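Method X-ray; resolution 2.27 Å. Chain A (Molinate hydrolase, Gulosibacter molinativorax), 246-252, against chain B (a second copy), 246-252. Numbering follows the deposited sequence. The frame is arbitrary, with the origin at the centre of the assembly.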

# COMPACT_ATOMS: atom_id res chain seq x y z
N HIS A 246 -9.26 17.59 7.42
CA HIS A 246 -10.16 16.67 6.74
C HIS A 246 -9.43 15.36 6.46
O HIS A 246 -9.54 14.79 5.38
CB HIS A 246 -10.62 17.30 5.44
CG HIS A 246 -11.76 16.60 4.79
ND1 HIS A 246 -11.61 15.48 4.01
CD2 HIS A 246 -13.09 16.89 4.76
CE1 HIS A 246 -12.78 15.08 3.58
NE2 HIS A 246 -13.69 15.93 3.99
N LEU A 247 -8.69 14.88 7.46
CA LEU A 247 -7.86 13.69 7.36
C LEU A 247 -8.46 12.46 8.06
O LEU A 247 -7.72 11.52 8.45
CB LEU A 247 -6.50 13.99 7.98
CG LEU A 247 -5.67 15.08 7.34
CD1 LEU A 247 -4.37 15.23 8.10
CD2 LEU A 247 -5.36 14.79 5.86
N VAL A 248 -9.77 12.45 8.24
CA VAL A 248 -10.42 11.37 8.98
C VAL A 248 -10.19 10.02 8.33
O VAL A 248 -9.92 9.02 8.98
CB VAL A 248 -11.92 11.64 9.17
CG1 VAL A 248 -12.08 12.86 10.07
CG2 VAL A 248 -12.65 11.90 7.83
N GLY A 249 -10.19 10.03 7.02
CA GLY A 249 -9.88 8.84 6.22
C GLY A 249 -8.50 8.29 6.45
O GLY A 249 -8.32 7.08 6.53
N LEU A 250 -7.50 9.16 6.49
CA LEU A 250 -6.13 8.72 6.67
C LEU A 250 -5.79 8.39 8.09
O LEU A 250 -5.09 7.46 8.34
CB LEU A 250 -5.16 9.81 6.29
CG LEU A 250 -4.37 9.62 5.03
CD1 LEU A 250 -3.38 10.78 4.95
CD2 LEU A 250 -3.65 8.30 4.98
N LEU A 251 -6.25 9.22 9.01
CA LEU A 251 -5.83 9.14 10.39
C LEU A 251 -6.89 8.73 11.41
O LEU A 251 -6.59 8.56 12.58
CB LEU A 251 -5.29 10.53 10.84
CG LEU A 251 -4.06 10.98 10.06
CD1 LEU A 251 -3.69 12.39 10.49
CD2 LEU A 251 -2.91 10.03 10.30
N GLY A 252 -8.12 8.59 10.96
CA GLY A 252 -9.21 8.24 11.88
C GLY A 252 -9.81 9.50 12.48
O GLY A 252 -9.47 10.61 12.06
N HIS B 246 3.44 16.94 12.59
CA HIS B 246 4.61 16.18 12.24
C HIS B 246 4.27 15.14 11.15
O HIS B 246 4.70 13.99 11.21
CB HIS B 246 5.11 15.50 13.50
CG HIS B 246 6.48 14.93 13.38
ND1 HIS B 246 6.73 13.70 12.79
CD2 HIS B 246 7.68 15.39 13.81
CE1 HIS B 246 8.03 13.46 12.82
NE2 HIS B 246 8.62 14.46 13.45
N LEU B 247 3.49 15.56 10.15
CA LEU B 247 3.04 14.70 9.03
C LEU B 247 3.81 14.87 7.71
O LEU B 247 3.30 14.56 6.62
CB LEU B 247 1.57 14.98 8.75
CG LEU B 247 0.62 14.72 9.91
CD1 LEU B 247 -0.77 15.11 9.48
CD2 LEU B 247 0.64 13.27 10.35
N VAL B 248 5.04 15.34 7.80
CA VAL B 248 5.83 15.65 6.60
C VAL B 248 6.03 14.39 5.76
O VAL B 248 5.96 14.42 4.54
CB VAL B 248 7.18 16.34 6.95
CG1 VAL B 248 6.89 17.70 7.56
CG2 VAL B 248 8.02 15.50 7.94
N GLY B 249 6.28 13.27 6.43
CA GLY B 249 6.41 11.97 5.77
C GLY B 249 5.18 11.55 4.98
O GLY B 249 5.29 11.03 3.90
N LEU B 250 4.02 11.76 5.55
CA LEU B 250 2.79 11.36 4.89
C LEU B 250 2.36 12.31 3.83
O LEU B 250 1.84 11.90 2.82
CB LEU B 250 1.62 11.31 5.87
CG LEU B 250 1.10 9.94 6.26
CD1 LEU B 250 -0.13 10.15 7.15
CD2 LEU B 250 0.76 9.09 5.06
N LEU B 251 2.45 13.59 4.12
CA LEU B 251 1.81 14.61 3.30
C LEU B 251 2.77 15.52 2.60
O LEU B 251 2.35 16.39 1.83
CB LEU B 251 0.90 15.49 4.19
CG LEU B 251 -0.29 14.73 4.79
CD1 LEU B 251 -1.06 15.64 5.72
CD2 LEU B 251 -1.20 14.20 3.70
N GLY B 252 4.05 15.39 2.90
CA GLY B 252 5.06 16.30 2.32
C GLY B 252 5.22 17.54 3.17
O GLY B 252 4.65 17.63 4.26

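This contact is made entirely of leucine. Three leucines from each chain meet, all through methyl carbons, and no hydrogen bond crosses between the stretches. The arrangement is nearly symmetric. Leu A247 CD1 lies 3.9 Å from Leu B247 CD1, and Leu A250 CD1 lies 4.0 Å from Leu B250 CD1. Each of these residues therefore packs against its own copy.

Leu A251 and Leu B251 join the two pairs. Leu A251 CD1 is 4.1 Å from Leu B247 CD1, and Leu A251 CD2 is 4.2 Å from Leu B250 CD1. The reciprocal contacts of Leu B251 have matching lengths. One leucine thus uses both branches, one on each partner.

A single helical turn sets up this face. The backbone hydrogen bond from Leu A251 N to Leu A247 O (2.8 Å) closes the turn, and chain B repeats it. All six CA-to-CB bonds point toward the other stretch. Leu A247, Leu A251, Leu B247 and Leu B251 adopt the m,t rotamer; chi1 of Leu A250 (-109°) and of Leu B250 (-108°) lies between wells, with chi2 t in both.

The contact buries 236 Å² in total. Branched apolar ends suit it, since they fill space without leaving polar groups unpaired. The histidines, valines and glycines of both stretches take no part; ND1 of His A246 and His B246 is hydrogen-bonded elsewhere in the structure. Gly A252 and Gly B252 are the first residues to leave helical phi/psi, with positive phi; there a CB would jam against the carbonyl O of the leucine before.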